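Local coordinates for epimerase family protein SDR39U1 (Homo sapiens, PDB 4B4O) that binds NADPH and is probably an NADP-dependent oxidoreductase of the epimerase/dehydratase family, at residues N134-T137 with K138-A142; I39-D42 with E43-A46. The protein carries 3 engineered substitutions. All blocks are in the same frame, centred on the assembly; numbering follows the deposited sequence.

Interaction 1. Residues N134-T137 with K138-A142; sequences NLVT and KWEAA. With NDP (NADPH dihydro-nicotinamide-adenine-dinucleotide phosphate), chain I.
Lys-138, Trp-139, Glu-140 and Ala-141 each donate their backbone N-H to the carbonyl oxygen four residues back, in regular alpha-helical turns; Trp-139 N to Leu-135 O is 2.8 Å and Glu-140 N to Val-136 O is 2.9 Å. Helix 131-143 divides its side chains between sheet, helix 72-95 and cofactor. Leu-135 CG approaches the six-membered ring of Trp-139 obliquely, 4.1 Å from CE3, and Val-136 CG2 makes a looser approach to Trp-139 CE3 at 4.5 Å. With CG anti to the backbone nitrogen (chi1 -161°), the indole reaches beyond the helix until CZ2 comes to 3.3 Å from O3D of NADPH, the ribose hydroxyl oxygen lying near the ring plane and facing the indole edge. Beyond the segment, Arg-82 and Thr-86 of helix 72-95 and Leu-105 of strand 102-108 also touch this ring. With an alanine here in place of Trp-139, the helix and the nicotinamide ribose would probably be left with a gap between them, and Leu-135 without its aromatic neighbour. Glu-140 runs along Val-136 in an extended chain, and both oxygens of its buried carboxylate have partners, those of OE2 being Arg-156 (salt bridge) and Thr-107 (hydrogen bond). Lys-138 lays its aliphatic chain past Asn-134 O, CG at 3.6 Å, on the exposed side. The arrangement belongs to a Rossmann-type nucleotide-binding domain, where this helix packs on the parallel sheet and lines the NADPH pocket.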
loop_
_atom_site.group_PDB
_atom_site.type_symbol
_atom_site.label_atom_id
_atom_site.label_comp_id
_atom_site.label_asym_id
_atom_site.label_seq_id
_atom_site.Cartn_x
_atom_site.Cartn_y
_atom_site.Cartn_z
ATOM N N ASN A 134 4.278 -7.493 -12.956
ATOM C CA ASN A 134 4.018 -8.928 -12.899
ATOM C C ASN A 134 3.685 -9.384 -11.479
ATOM O O ASN A 134 2.823 -10.241 -11.279
ATOM C CB ASN A 134 5.202 -9.744 -13.445
ATOM C CG ASN A 134 5.235 -9.765 -14.976
ATOM O OD1 ASN A 134 4.216 -10.065 -15.606
ATOM N ND2 ASN A 134 6.394 -9.449 -15.592
ATOM N N LEU A 135 4.373 -8.823 -10.492
ATOM C CA LEU A 135 4.059 -9.151 -9.105
ATOM C C LEU A 135 2.570 -8.877 -8.834
ATOM O O LEU A 135 1.856 -9.744 -8.386
ATOM C CB LEU A 135 4.963 -8.367 -8.124
ATOM C CG LEU A 135 4.657 -8.438 -6.607
ATOM C CD1 LEU A 135 5.041 -9.758 -5.961
ATOM C CD2 LEU A 135 5.328 -7.286 -5.878
ATOM N N VAL A 136 2.112 -7.678 -9.139
ATOM C CA VAL A 136 0.751 -7.293 -8.821
ATOM C C VAL A 136 -0.215 -8.251 -9.495
ATOM O O VAL A 136 -1.177 -8.675 -8.878
ATOM C CB VAL A 136 0.459 -5.791 -9.144
ATOM C CG1 VAL A 136 -1.016 -5.470 -8.974
ATOM C CG2 VAL A 136 1.309 -4.862 -8.262
ATOM N N THR A 137 0.035 -8.623 -10.749
ATOM C CA THR A 137 -0.870 -9.570 -11.451
ATOM C C THR A 137 -1.004 -10.883 -10.681
ATOM O O THR A 137 -2.097 -11.334 -10.382
ATOM C CB THR A 137 -0.421 -9.855 -12.922
ATOM O OG1 THR A 137 -0.477 -8.652 -13.684
ATOM C CG2 THR A 137 -1.308 -10.889 -13.599
ATOM N N LYS A 138 0.125 -11.473 -10.341
ATOM C CA LYS A 138 0.161 -12.777 -9.655
ATOM C C LYS A 138 -0.426 -12.681 -8.252
ATOM O O LYS A 138 -1.123 -13.565 -7.791
ATOM C CB LYS A 138 1.600 -13.312 -9.574
ATOM C CG LYS A 138 2.170 -13.770 -10.900
ATOM C CD LYS A 138 3.687 -13.680 -10.867
ATOM C CE LYS A 138 4.346 -14.554 -11.932
ATOM N NZ LYS A 138 5.691 -14.012 -12.277
ATOM N N TRP A 139 -0.128 -11.572 -7.610
ATOM C CA TRP A 139 -0.614 -11.260 -6.279
ATOM C C TRP A 139 -2.120 -11.184 -6.253
ATOM O O TRP A 139 -2.766 -11.784 -5.404
ATOM C CB TRP A 139 -0.010 -9.919 -5.895
ATOM C CG TRP A 139 0.039 -9.531 -4.448
ATOM C CD1 TRP A 139 -0.490 -10.186 -3.349
ATOM C CD2 TRP A 139 0.646 -8.320 -3.918
ATOM N NE1 TRP A 139 -0.241 -9.472 -2.199
ATOM C CE2 TRP A 139 0.437 -8.342 -2.484
ATOM C CE3 TRP A 139 1.318 -7.260 -4.477
ATOM C CZ2 TRP A 139 0.886 -7.335 -1.672
ATOM C CZ3 TRP A 139 1.768 -6.247 -3.637
ATOM C CH2 TRP A 139 1.563 -6.292 -2.269
ATOM N N GLU A 140 -2.690 -10.442 -7.189
ATOM C CA GLU A 140 -4.134 -10.347 -7.302
ATOM C C GLU A 140 -4.723 -11.693 -7.684
ATOM O O GLU A 140 -5.757 -12.093 -7.155
ATOM C CB GLU A 140 -4.525 -9.237 -8.291
ATOM C CG GLU A 140 -4.142 -7.864 -7.745
ATOM C CD GLU A 140 -4.463 -6.673 -8.659
ATOM O OE1 GLU A 140 -5.141 -6.841 -9.695
ATOM O OE2 GLU A 140 -4.024 -5.547 -8.299
ATOM N N ALA A 141 -4.056 -12.416 -8.576
ATOM C CA ALA A 141 -4.530 -13.754 -8.952
ATOM C C ALA A 141 -4.626 -14.661 -7.726
ATOM O O ALA A 141 -5.529 -15.493 -7.622
ATOM C CB ALA A 141 -3.606 -14.376 -9.983
ATOM N N ALA A 142 -3.661 -14.523 -6.824
ATOM C CA ALA A 142 -3.576 -15.358 -5.649
ATOM C C ALA A 142 -4.771 -15.110 -4.721
ATOM O O ALA A 142 -5.211 -16.013 -4.011
ATOM C CB ALA A 142 -2.258 -15.103 -4.944
HETATM P PA NDP I . 5.098 -3.279 6.444
HETATM O O1A NDP I . 6.479 -3.820 6.002
HETATM O O2A NDP I . 4.998 -2.205 7.548
HETATM O O5B NDP I . 4.134 -4.454 7.036
HETATM C C5B NDP I . 4.305 -5.753 6.478
HETATM C C4B NDP I . 3.869 -6.766 7.506
HETATM O O4B NDP I . 3.839 -8.034 6.854
HETATM C C3B NDP I . 4.851 -6.845 8.679
HETATM O O3B NDP I . 4.362 -6.195 9.887
HETATM C C2B NDP I . 5.019 -8.338 8.921
HETATM O O2B NDP I . 4.154 -8.812 9.942
HETATM C C1B NDP I . 4.552 -8.972 7.646
HETATM N N9A NDP I . 5.762 -9.375 6.926
HETATM C C8A NDP I . 6.944 -8.716 6.697
HETATM N N7A NDP I . 7.811 -9.569 6.001
HETATM C C5A NDP I . 7.159 -10.747 5.815
HETATM C C6A NDP I . 7.427 -12.043 5.184
HETATM N N6A NDP I . 8.592 -12.293 4.550
HETATM N N1A NDP I . 6.473 -12.996 5.227
HETATM C C2A NDP I . 5.292 -12.754 5.866
HETATM N N3A NDP I . 4.956 -11.582 6.445
HETATM C C4A NDP I . 5.827 -10.599 6.424
HETATM O O3 NDP I . 4.463 -2.812 5.030
HETATM P PN NDP I . 3.304 -1.701 4.889
HETATM O O1N NDP I . 2.416 -1.761 6.123
HETATM O O2N NDP I . 3.921 -0.379 4.541
HETATM O O5D NDP I . 2.490 -2.231 3.559
HETATM C C5D NDP I . 1.810 -3.497 3.725
HETATM C C4D NDP I . 1.483 -4.141 2.393
HETATM O O4D NDP I . 1.057 -3.074 1.555
HETATM C C3D NDP I . 2.683 -4.789 1.674
HETATM O O3D NDP I . 2.273 -6.028 1.012
HETATM C C2D NDP I . 3.152 -3.711 0.690
HETATM O O2D NDP I . 3.657 -4.137 -0.581
HETATM C C1D NDP I . 1.860 -3.004 0.374
HETATM N N1N NDP I . 2.046 -1.612 -0.074
HETATM C C2N NDP I . 2.673 -0.708 0.691
HETATM C C3N NDP I . 2.838 0.590 0.260
HETATM C C7N NDP I . 3.527 1.555 1.152
HETATM O O7N NDP I . 3.638 1.260 2.341
HETATM N N7N NDP I . 4.005 2.703 0.680
HETATM C C4N NDP I . 2.283 1.051 -1.043
HETATM C C5N NDP I . 1.609 -0.006 -1.788
HETATM C C6N NDP I . 1.516 -1.284 -1.269
HETATM P P2B NDP I . 4.735 -9.887 11.060
HETATM O O1X NDP I . 4.782 -11.231 10.365
HETATM O O2X NDP I . 6.145 -9.386 11.497
HETATM O O3X NDP I . 3.572 -9.736 12.071
#

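Interaction 2. Residues I39-D42 with E43-A46; sequences ITWD and ELAA
Glu-43 folds its side chain back over the two residues that precede the helix, and most of this local contact gathers round it. Its CG stands anti to the backbone nitrogen (chi1 165°) and the chain beyond is extended, which carries the carboxylate back past the helix start to Ile-39 and Thr-40. There OE1 accepts a weak hydrogen bond from Thr-40 N at 3.5 Å, while in return Glu-43 N donates to Thr-40 OG1 at 3.1 Å. The reciprocal pair is a capping box with Thr-40 as the N-cap, a worked example of how side chains serve the first N-H groups of a helix, for which no preceding turn supplies carbonyls. A negative carboxylate at this end would also be expected to suit the helix dipole.

Ile-39 crosses Glu-43 at about a right angle: its CB lies 3.5 Å from Glu-43 OE1, and its CG2 is 4.0 Å from Glu-43 CD, so the branched side chain backs the carboxylate. The other arm of Ile-39 reaches forward, CD1 to Leu-44 CB at 4.2 Å.

Leu-44 takes the buried side of the turn. Its backbone N donates to Thr-40 O at 3.0 Å, and its side chain lies along the indole of Trp-41, with Leu-44 CD2 4.0 Å from Trp-41 CE3.

Ile-39 is tied by backbone bonds to Leu-29 and Ser-31 of strand 26-31. From this edge of the sheet helix 41-47 starts directly, and Trp-41 and Leu-44 meet Leu-89 of helix 72-95, the indole also touching Arg-32 and Ala-59, both of the NADP site.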
loop_
_atom_site.group_PDB
_atom_site.type_symbol
_atom_site.label_atom_id
_atom_site.label_comp_id
_atom_site.label_asym_id
_atom_site.label_seq_id
_atom_site.Cartn_x
_atom_site.Cartn_y
_atom_site.Cartn_z
ATOM N N ILE A 39 -3.221 -14.559 15.474
ATOM C CA ILE A 39 -2.902 -15.943 15.211
ATOM C C ILE A 39 -1.759 -15.993 14.203
ATOM O O ILE A 39 -1.577 -15.076 13.429
ATOM C CB ILE A 39 -4.139 -16.756 14.709
ATOM C CG1 ILE A 39 -4.618 -16.309 13.315
ATOM C CG2 ILE A 39 -5.322 -16.602 15.679
ATOM C CD1 ILE A 39 -5.590 -17.251 12.638
ATOM N N THR A 40 -0.996 -17.074 14.215
ATOM C CA THR A 40 0.119 -17.238 13.286
ATOM C C THR A 40 -0.312 -17.875 11.966
ATOM O O THR A 40 -1.391 -18.464 11.862
ATOM C CB THR A 40 1.234 -18.100 13.893
ATOM O OG1 THR A 40 0.723 -19.402 14.142
ATOM C CG2 THR A 40 1.738 -17.513 15.187
ATOM N N TRP A 41 0.546 -17.764 10.958
ATOM C CA TRP A 41 0.310 -18.398 9.647
ATOM C C TRP A 41 0.237 -19.888 9.774
ATOM O O TRP A 41 -0.633 -20.524 9.177
ATOM C CB TRP A 41 1.374 -17.986 8.626
ATOM C CG TRP A 41 1.289 -16.503 8.351
ATOM C CD1 TRP A 41 2.092 -15.498 8.871
ATOM C CD2 TRP A 41 0.276 -15.790 7.564
ATOM N NE1 TRP A 41 1.684 -14.262 8.449
ATOM C CE2 TRP A 41 0.607 -14.365 7.665
ATOM C CE3 TRP A 41 -0.811 -16.172 6.801
ATOM C CZ2 TRP A 41 -0.129 -13.398 7.010
ATOM C CZ3 TRP A 41 -1.550 -15.183 6.152
ATOM C CH2 TRP A 41 -1.219 -13.832 6.251
ATOM N N ASP A 42 1.121 -20.454 10.580
ATOM C CA ASP A 42 1.111 -21.888 10.821
ATOM C C ASP A 42 -0.209 -22.330 11.431
ATOM O O ASP A 42 -0.731 -23.390 11.096
ATOM C CB ASP A 42 2.274 -22.303 11.739
ATOM C CG ASP A 42 3.631 -22.189 11.057
ATOM O OD1 ASP A 42 3.682 -21.993 9.817
ATOM O OD2 ASP A 42 4.647 -22.305 11.770
ATOM N N GLU A 43 -0.733 -21.521 12.338
ATOM C CA GLU A 43 -1.988 -21.829 13.000
ATOM C C GLU A 43 -3.160 -21.729 12.032
ATOM O O GLU A 43 -4.046 -22.561 12.083
ATOM C CB GLU A 43 -2.166 -20.935 14.233
ATOM C CG GLU A 43 -3.567 -20.846 14.873
ATOM C CD GLU A 43 -3.469 -20.119 16.238
ATOM O OE1 GLU A 43 -2.512 -19.298 16.446
ATOM O OE2 GLU A 43 -4.311 -20.385 17.141
ATOM N N LEU A 44 -3.148 -20.743 11.147
ATOM C CA LEU A 44 -4.190 -20.611 10.134
ATOM C C LEU A 44 -4.248 -21.812 9.192
ATOM O O LEU A 44 -5.321 -22.262 8.823
ATOM C CB LEU A 44 -3.973 -19.334 9.316
ATOM C CG LEU A 44 -4.915 -19.056 8.147
ATOM C CD1 LEU A 44 -6.290 -18.670 8.660
ATOM C CD2 LEU A 44 -4.312 -17.969 7.296
ATOM N N ALA A 45 -3.086 -22.312 8.791
ATOM C CA ALA A 45 -3.022 -23.455 7.892
ATOM C C ALA A 45 -3.477 -24.719 8.594
ATOM O O ALA A 45 -4.035 -25.609 7.967
ATOM C CB ALA A 45 -1.607 -23.637 7.365
ATOM N N ALA A 46 -3.221 -24.793 9.895
ATOM C CA ALA A 46 -3.514 -25.989 10.683
ATOM C C ALA A 46 -4.989 -26.125 10.965
ATOM O O ALA A 46 -5.582 -27.154 10.688
ATOM C CB ALA A 46 -2.759 -25.950 12.011
#

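In the fold
Interactions 1 and 2 both press against helix 72-95, the former around residues 79 to 86 and the latter around 85 to 92, yet their centres are 22 Å apart and they do not touch. The centre of interaction 1 lies about 14 Å from that of the chain, in mid-helix, where ordinary helical bonds leave the side chains to serve sheet, helix and cofactor; half its touching residues are buried. That of interaction 2 lies about 24 Å out, at a strand-to-helix junction where side chains themselves bond to backbone; two of eight are buried and four exposed. Each has a buried tryptophan: one meets the nicotinamide ribose, the other approaches the cofactor less closely, beside Arg-32.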